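Local atomic coordinates of Lmo0651 protein (Listeria monocytogenes serovar 1/2a, PDB entry 6EP3), a protein that probably binds specific DNA sequences as a GntR-family transcription factor, controls expression of the Agr system and mediates virulence. Residues B[82-87]-B[208-213]; B[108-113]-B[141-146]; B[124-129]-B[169-174]. All blocks are in the same frame, centred on the assembly; numbering follows the deposited sequence.

Overall arrangement
All three contacts lie in the all-helical FCD domain. Contacts 2 and 3 are nested, along the chain, inside the loop that contact 1 closes between helices 77-101 and 195-219. Contact 1 touches both others: Ile87 O lies 4.2 Å from Ile141 CD1 of contact 2, and Leu209 CD2 lies 3.7 Å from Met169 SD of contact 3. Contacts 2 and 3 share helix 126-142 yet do not meet, their nearest atoms being about 8 Å apart. Contacts 1 and 2, with centres 20 Å apart, both reach the second subunit; contact 3 touches no other chain. The sulfate at contact 2 and the ethanediol at contact 3 probably come from the crystallisation liquor.

Contact 1. Residues B[82-87]-B[208-213]; sequences QLMETI and ELTIQA
Met84 and Thr210 pass alongside each other in opposite senses, and the thioether end of Met84 does the touching. Its CE comes to 3.3 Å from Thr210 OG1 and lies nearly as close to Thr210 CA, so the methyl rests against the base of the threonine. The Met84 chain is almost straight through chi2 and turns at SD (chi3 -52°), a bend that carries CE off the line of the side chain. Before that bend, Met84 SD sits 4.2 Å from Leu209 CB; after it, CE reaches Ala213 CB at 4.4 Å. Met84 alone of its segment bridges the gap between helices 77-101 and 195-219, the first and last of the FCD helical bundle, whose short segments run antiparallel at 170° with axes 10.9 Å apart. No hydrogen bond crosses between them. Thr210 OG1, placed beside its own backbone N, is bonded to Phe206 O one turn back in the same helix, so the hydroxyl has a polar partner although a methyl lies against it. Next to Met84 in sequence, Glu85 makes a salt bridge to Lys97 of the second subunit, while Leu209 also packs on His133 and Met169.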
# COMPACT_ATOMS: atom_id res chain seq x y z
N GLN B 82 -7.63 -12.14 -2.94
CA GLN B 82 -6.37 -11.49 -3.32
C GLN B 82 -5.87 -10.57 -2.21
O GLN B 82 -4.68 -10.57 -1.86
CB GLN B 82 -6.56 -10.71 -4.63
CG GLN B 82 -6.69 -11.60 -5.86
CD GLN B 82 -6.95 -10.82 -7.13
OE1 GLN B 82 -7.46 -9.70 -7.10
NE2 GLN B 82 -6.61 -11.41 -8.26
N LEU B 83 -6.78 -9.76 -1.66
CA LEU B 83 -6.44 -8.92 -0.51
C LEU B 83 -5.94 -9.77 0.66
O LEU B 83 -4.97 -9.41 1.33
CB LEU B 83 -7.65 -8.08 -0.09
CG LEU B 83 -8.17 -7.17 -1.21
CD1 LEU B 83 -9.41 -6.41 -0.78
CD2 LEU B 83 -7.07 -6.20 -1.66
N MET B 84 -6.59 -10.91 0.89
CA MET B 84 -6.18 -11.76 2.00
C MET B 84 -4.82 -12.40 1.75
O MET B 84 -4.05 -12.59 2.69
CB MET B 84 -7.24 -12.83 2.26
CG MET B 84 -8.17 -12.50 3.41
SD MET B 84 -9.03 -13.94 4.06
CE MET B 84 -9.71 -14.62 2.56
N GLU B 85 -4.51 -12.72 0.50
CA GLU B 85 -3.17 -13.22 0.18
C GLU B 85 -2.12 -12.16 0.47
O GLU B 85 -1.04 -12.47 1.01
CB GLU B 85 -3.11 -13.67 -1.28
CG GLU B 85 -3.98 -14.87 -1.60
CD GLU B 85 -4.02 -15.19 -3.08
OE1 GLU B 85 -4.48 -16.29 -3.43
OE2 GLU B 85 -3.60 -14.33 -3.89
N THR B 86 -2.40 -10.90 0.12
CA THR B 86 -1.48 -9.83 0.48
C THR B 86 -1.29 -9.76 2.00
O THR B 86 -0.15 -9.72 2.50
CB THR B 86 -1.98 -8.50 -0.07
OG1 THR B 86 -2.04 -8.56 -1.50
CG2 THR B 86 -1.06 -7.36 0.36
N ILE B 87 -2.40 -9.78 2.73
CA ILE B 87 -2.34 -9.74 4.19
C ILE B 87 -1.49 -10.89 4.72
O ILE B 87 -0.65 -10.70 5.61
CB ILE B 87 -3.76 -9.77 4.78
CG1 ILE B 87 -4.51 -8.49 4.42
CG2 ILE B 87 -3.72 -9.96 6.29
CD1 ILE B 87 -5.98 -8.55 4.72
N GLU B 208 -8.77 -21.39 5.95
CA GLU B 208 -10.16 -21.63 6.31
C GLU B 208 -11.02 -20.39 6.06
O GLU B 208 -12.16 -20.51 5.59
CB GLU B 208 -10.26 -22.07 7.77
CG GLU B 208 -11.68 -22.30 8.26
CD GLU B 208 -12.40 -23.37 7.47
OE1 GLU B 208 -11.74 -24.33 7.02
OE2 GLU B 208 -13.64 -23.25 7.30
N LEU B 209 -10.48 -19.20 6.33
CA LEU B 209 -11.27 -18.01 6.06
C LEU B 209 -11.43 -17.75 4.56
O LEU B 209 -12.45 -17.21 4.14
CB LEU B 209 -10.66 -16.79 6.75
CG LEU B 209 -10.63 -16.87 8.27
CD1 LEU B 209 -9.78 -15.77 8.87
CD2 LEU B 209 -12.06 -16.81 8.82
N THR B 210 -10.47 -18.20 3.75
CA THR B 210 -10.62 -18.13 2.30
C THR B 210 -11.72 -19.07 1.83
O THR B 210 -12.57 -18.70 0.99
CB THR B 210 -9.29 -18.48 1.62
OG1 THR B 210 -8.30 -17.51 1.97
CG2 THR B 210 -9.45 -18.54 0.11
N ILE B 211 -11.72 -20.29 2.35
CA ILE B 211 -12.80 -21.23 2.04
C ILE B 211 -14.15 -20.61 2.40
O ILE B 211 -15.11 -20.67 1.62
CB ILE B 211 -12.58 -22.56 2.78
CG1 ILE B 211 -11.63 -23.45 1.98
CG2 ILE B 211 -13.91 -23.28 2.98
CD1 ILE B 211 -12.25 -24.05 0.74
N GLN B 212 -14.23 -19.99 3.58
CA GLN B 212 -15.51 -19.40 3.98
C GLN B 212 -15.87 -18.20 3.12
O GLN B 212 -17.05 -17.98 2.84
CB GLN B 212 -15.47 -19.01 5.46
CG GLN B 212 -15.45 -20.20 6.41
CD GLN B 212 -16.55 -21.20 6.11
OE1 GLN B 212 -17.67 -20.83 5.77
NE2 GLN B 212 -16.23 -22.48 6.25
N ALA B 213 -14.88 -17.43 2.67
CA ALA B 213 -15.16 -16.32 1.76
C ALA B 213 -15.76 -16.83 0.46
O ALA B 213 -16.67 -16.21 -0.11
CB ALA B 213 -13.88 -15.53 1.47

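Contact 2. Residues B[108-113]-B[141-146]; sequences EKLYAR and ISFAEN. With SO4 (sulfate ion), chain O.
Sulfate O4 is gripped by two nitrogens of Arg113. Arg113 NE and sulfate O4 are 3.2 Å apart, and Arg113 NH2 is equally far from O4. The N-H...O angles are 150° and 148°, so one oxygen is shared by a fork of two moderately bent bonds. Sulfur lies at the guanidinium edge and in its plane. The Arg113 chain bends at chi2 (-96°), which swings the guanidinium round to the anion, while NH1 is held separately by Arg135 O of helix 126-142. One helical turn before Arg113, the aliphatic part of Lys109 borders the same ion, with its CD 3.3 Å from sulfate O1. The lysine then bends at its third torsion and brings NZ to 4.0 Å from Ser142 OG. That hydroxyl is already bonded to Cys139 O, three residues back in the chain.

The apolar half is carried by Leu110 and Phe143, whose side chains are roughly perpendicular. Leu110 CD2 meets the ring at its edge, near the ring plane, 3.9 Å from Phe143 CE2. Phe143 CZ also lies 4.0 Å from Leu110 CB, so the rim of the phenyl enters the angle between the leucine's CB and CD2. Ile95 and Met105 add to the packing on Phe143. In this way helix 107-123 is joined to the C-terminal end region of helix 126-142, the next helix of the FCD bundle. The contact therefore splits into a buried hydrocarbon side and a cationic side turned to a sulfate probably taken from the crystallisation liquor; Arg113 and Lys109 would be expected to give this surface a local affinity for anions.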
# COMPACT_ATOMS: atom_id res chain seq x y z
N GLU B 108 1.88 -8.97 24.85
CA GLU B 108 0.82 -8.53 25.75
C GLU B 108 -0.23 -7.73 25.01
O GLU B 108 -1.44 -7.90 25.24
CB GLU B 108 1.41 -7.71 26.90
CG GLU B 108 2.35 -8.49 27.78
CD GLU B 108 3.26 -7.58 28.57
OE1 GLU B 108 3.33 -6.38 28.24
OE2 GLU B 108 3.92 -8.07 29.52
N LYS B 109 0.21 -6.87 24.09
CA LYS B 109 -0.74 -6.17 23.22
C LYS B 109 -1.51 -7.16 22.36
O LYS B 109 -2.72 -7.01 22.16
CB LYS B 109 0.01 -5.16 22.35
CG LYS B 109 -0.89 -4.12 21.71
CD LYS B 109 -0.09 -3.07 20.96
CE LYS B 109 0.64 -3.69 19.77
NZ LYS B 109 1.25 -2.66 18.87
N LEU B 110 -0.83 -8.19 21.86
CA LEU B 110 -1.51 -9.20 21.05
C LEU B 110 -2.56 -9.94 21.87
O LEU B 110 -3.66 -10.21 21.39
CB LEU B 110 -0.48 -10.17 20.47
CG LEU B 110 -0.95 -11.16 19.40
CD1 LEU B 110 -1.18 -10.43 18.08
CD2 LEU B 110 0.06 -12.26 19.24
N TYR B 111 -2.22 -10.29 23.11
CA TYR B 111 -3.18 -10.94 23.99
C TYR B 111 -4.39 -10.03 24.22
O TYR B 111 -5.53 -10.50 24.19
CB TYR B 111 -2.51 -11.31 25.31
CG TYR B 111 -3.36 -12.14 26.24
CD1 TYR B 111 -3.54 -13.50 26.02
CD2 TYR B 111 -3.97 -11.56 27.34
CE1 TYR B 111 -4.31 -14.26 26.87
CE2 TYR B 111 -4.74 -12.32 28.21
CZ TYR B 111 -4.91 -13.67 27.96
OH TYR B 111 -5.68 -14.43 28.81
N ALA B 112 -4.15 -8.74 24.43
CA ALA B 112 -5.26 -7.81 24.61
C ALA B 112 -6.14 -7.75 23.37
O ALA B 112 -7.37 -7.69 23.48
CB ALA B 112 -4.73 -6.42 24.96
N ARG B 113 -5.53 -7.77 22.18
CA ARG B 113 -6.32 -7.72 20.94
C ARG B 113 -7.15 -8.99 20.75
O ARG B 113 -8.32 -8.93 20.37
CB ARG B 113 -5.41 -7.51 19.74
CG ARG B 113 -4.48 -6.30 19.81
CD ARG B 113 -5.06 -5.09 19.10
NE ARG B 113 -4.31 -3.87 19.36
CZ ARG B 113 -3.52 -3.27 18.47
NH1 ARG B 113 -3.37 -3.77 17.25
NH2 ARG B 113 -2.88 -2.15 18.81
N ILE B 141 1.39 -8.09 12.26
CA ILE B 141 2.21 -7.49 11.21
C ILE B 141 3.19 -6.47 11.79
O ILE B 141 4.33 -6.36 11.35
CB ILE B 141 1.31 -6.85 10.13
CG1 ILE B 141 0.48 -7.93 9.46
CG2 ILE B 141 2.15 -6.09 9.11
CD1 ILE B 141 -0.35 -7.44 8.32
N SER B 142 2.75 -5.73 12.81
CA SER B 142 3.62 -4.76 13.47
C SER B 142 4.79 -5.45 14.14
O SER B 142 5.81 -4.80 14.40
CB SER B 142 2.83 -3.97 14.51
OG SER B 142 2.80 -4.67 15.75
N PHE B 143 4.67 -6.74 14.42
CA PHE B 143 5.83 -7.46 14.93
C PHE B 143 7.04 -7.35 14.00
O PHE B 143 8.17 -7.57 14.45
CB PHE B 143 5.49 -8.94 15.17
CG PHE B 143 4.60 -9.16 16.36
CD1 PHE B 143 4.35 -8.14 17.26
CD2 PHE B 143 4.02 -10.40 16.58
CE1 PHE B 143 3.54 -8.35 18.37
CE2 PHE B 143 3.21 -10.61 17.68
CZ PHE B 143 2.97 -9.58 18.58
N ALA B 144 6.85 -7.00 12.73
CA ALA B 144 7.97 -6.78 11.83
C ALA B 144 8.63 -5.42 12.03
O ALA B 144 9.72 -5.20 11.48
CB ALA B 144 7.54 -6.91 10.37
N GLU B 145 8.01 -4.51 12.79
CA GLU B 145 8.50 -3.15 12.94
C GLU B 145 8.64 -2.46 11.58
O GLU B 145 9.70 -1.95 11.21
CB GLU B 145 9.81 -3.09 13.74
CG GLU B 145 9.61 -3.43 15.21
CD GLU B 145 10.67 -4.34 15.78
OE1 GLU B 145 10.51 -5.57 15.65
OE2 GLU B 145 11.66 -3.82 16.35
N ASN B 146 7.54 -2.47 10.83
CA ASN B 146 7.49 -1.87 9.50
C ASN B 146 6.18 -1.09 9.39
O ASN B 146 5.14 -1.61 8.95
CB ASN B 146 7.60 -2.93 8.41
CG ASN B 146 8.15 -2.38 7.12
OD1 ASN B 146 7.87 -1.24 6.76
ND2 ASN B 146 8.94 -3.18 6.42
S SO4 O . -3.15 -0.85 22.58
O1 SO4 O . -1.70 -0.77 22.68
O2 SO4 O . -3.64 0.27 21.77
O3 SO4 O . -3.73 -0.79 23.92
O4 SO4 O . -3.53 -2.11 21.94

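Contact 3. Residues B[124-129]-B[169-174]; sequences TDLENY and MFKSVE. With EDO (1,2-ethanediol), chain N.
Tyr129 drives its ring edge against the face of Phe170 in a T-shaped pair, with centroids 5.2 Å apart and planes at 69°. The leading atom is Tyr129 CE2, 3.5 Å from Phe170 CD1, and the long directions of the two side chains are close to perpendicular. Different first torsions set up the meeting: Tyr129 CG is anti to its backbone N (chi1 178°), whereas Phe170 CG lies beside its own N. Beyond the pair, the Tyr129 hydroxyl is bonded to Asn180 OD1, which fixes the far end of the ring, and His133 makes a second edge-to-face contact with Phe170.

Leu126 works one turn earlier on the same helix. Its chi1 of -109° is displaced from the usual staggered positions, and its two methyls divide the labour. CD2 lies 3.3 Å from Phe170 O and also packs on Phe170 CB, while CD1 meets Lys171 CG at 3.5 Å. The lysine runs extended beyond CG, lying crosswise to Leu126. Phe170 O itself is bonded to Arg176 NH1.

Both segments hold helix starts. Asp125 OD2 accepts from Asn128 ND2 at 2.6 Å, approached from above the carboxylate plane, and OD1 takes a weak bond from Asn128 N. On the other segment, Ser172 OG is bonded to Ile175 N, and an ethanediol O1 accepts from Val173 N at 2.6 Å. Such side-chain N-caps, Asp125 after a Schellman motif at Thr124 and Ser172 before helix 173-192, mark connections between successive helices of the FCD bundle.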
# COMPACT_ATOMS: atom_id res chain seq x y z
N THR B 124 -21.75 -10.00 20.64
CA THR B 124 -22.42 -10.03 19.33
C THR B 124 -22.42 -8.64 18.69
O THR B 124 -23.44 -8.15 18.20
CB THR B 124 -23.84 -10.59 19.43
OG1 THR B 124 -23.85 -11.70 20.34
CG2 THR B 124 -24.33 -11.07 18.06
N ASP B 125 -21.25 -8.01 18.72
CA ASP B 125 -21.01 -6.71 18.10
C ASP B 125 -20.18 -6.99 16.85
O ASP B 125 -18.96 -7.13 16.93
CB ASP B 125 -20.30 -5.77 19.06
CG ASP B 125 -20.27 -4.33 18.57
OD1 ASP B 125 -20.32 -4.10 17.34
OD2 ASP B 125 -20.17 -3.42 19.43
N LEU B 126 -20.85 -7.08 15.70
CA LEU B 126 -20.19 -7.60 14.50
C LEU B 126 -19.14 -6.64 13.95
O LEU B 126 -18.04 -7.06 13.60
CB LEU B 126 -21.23 -7.89 13.42
CG LEU B 126 -21.52 -9.35 13.10
CD1 LEU B 126 -22.46 -9.41 11.91
CD2 LEU B 126 -20.23 -10.10 12.81
N GLU B 127 -19.48 -5.35 13.87
CA GLU B 127 -18.53 -4.37 13.34
C GLU B 127 -17.29 -4.29 14.22
O GLU B 127 -16.15 -4.28 13.72
CB GLU B 127 -19.19 -3.00 13.22
CG GLU B 127 -20.24 -2.89 12.11
CD GLU B 127 -21.46 -3.76 12.35
OE1 GLU B 127 -21.76 -4.06 13.52
OE2 GLU B 127 -22.11 -4.16 11.35
N ASN B 128 -17.49 -4.25 15.54
CA ASN B 128 -16.34 -4.18 16.44
C ASN B 128 -15.55 -5.48 16.43
O ASN B 128 -14.33 -5.45 16.57
CB ASN B 128 -16.81 -3.82 17.84
CG ASN B 128 -17.09 -2.34 17.99
OD1 ASN B 128 -16.33 -1.51 17.49
ND2 ASN B 128 -18.17 -2.01 18.69
N TYR B 129 -16.21 -6.62 16.23
CA TYR B 129 -15.48 -7.88 16.12
C TYR B 129 -14.62 -7.91 14.87
O TYR B 129 -13.47 -8.39 14.91
CB TYR B 129 -16.44 -9.07 16.15
CG TYR B 129 -15.73 -10.39 15.98
CD1 TYR B 129 -15.12 -11.01 17.06
CD2 TYR B 129 -15.66 -11.00 14.73
CE1 TYR B 129 -14.46 -12.22 16.90
CE2 TYR B 129 -15.00 -12.20 14.57
CZ TYR B 129 -14.40 -12.80 15.64
OH TYR B 129 -13.75 -14.00 15.47
N MET B 169 -19.44 -13.35 7.00
CA MET B 169 -18.87 -14.62 7.44
C MET B 169 -18.90 -14.75 8.95
O MET B 169 -19.17 -15.84 9.49
CB MET B 169 -17.45 -14.73 6.90
CG MET B 169 -16.65 -15.92 7.35
SD MET B 169 -14.94 -15.73 6.79
CE MET B 169 -14.70 -13.97 6.98
N PHE B 170 -18.65 -13.66 9.66
CA PHE B 170 -18.62 -13.68 11.12
C PHE B 170 -20.01 -13.53 11.74
O PHE B 170 -20.11 -13.38 12.96
CB PHE B 170 -17.67 -12.60 11.63
CG PHE B 170 -16.25 -12.80 11.18
CD1 PHE B 170 -15.54 -13.92 11.57
CD2 PHE B 170 -15.63 -11.87 10.36
CE1 PHE B 170 -14.24 -14.12 11.16
CE2 PHE B 170 -14.32 -12.06 9.95
CZ PHE B 170 -13.62 -13.19 10.35
N LYS B 171 -21.07 -13.57 10.94
CA LYS B 171 -22.40 -13.73 11.52
C LYS B 171 -22.56 -15.10 12.17
O LYS B 171 -23.43 -15.27 13.03
CB LYS B 171 -23.48 -13.52 10.46
CG LYS B 171 -23.57 -12.09 9.95
CD LYS B 171 -24.68 -11.92 8.92
CE LYS B 171 -24.81 -10.47 8.49
NZ LYS B 171 -25.80 -10.30 7.39
N SER B 172 -21.74 -16.06 11.78
CA SER B 172 -21.75 -17.39 12.39
C SER B 172 -20.95 -17.36 13.68
O SER B 172 -19.75 -17.05 13.68
CB SER B 172 -21.17 -18.43 11.43
OG SER B 172 -20.64 -19.53 12.15
N VAL B 173 -21.62 -17.69 14.79
CA VAL B 173 -20.94 -17.80 16.07
C VAL B 173 -19.87 -18.87 16.01
O VAL B 173 -18.80 -18.73 16.62
CB VAL B 173 -21.97 -18.09 17.18
CG1 VAL B 173 -21.27 -18.61 18.44
CG2 VAL B 173 -22.82 -16.86 17.47
N GLU B 174 -20.11 -19.94 15.25
CA GLU B 174 -19.13 -21.01 15.14
C GLU B 174 -17.85 -20.51 14.48
O GLU B 174 -16.74 -20.78 14.95
CB GLU B 174 -19.74 -22.18 14.35
CG GLU B 174 -18.94 -23.46 14.41
CD GLU B 174 -19.69 -24.63 13.79
OE1 GLU B 174 -19.40 -24.98 12.63
OE2 GLU B 174 -20.57 -25.19 14.47
C1 EDO N . -24.83 -19.68 14.20
O1 EDO N . -24.02 -18.59 14.64
C2 EDO N . -24.02 -20.58 13.29
O2 EDO N . -22.90 -21.10 14.01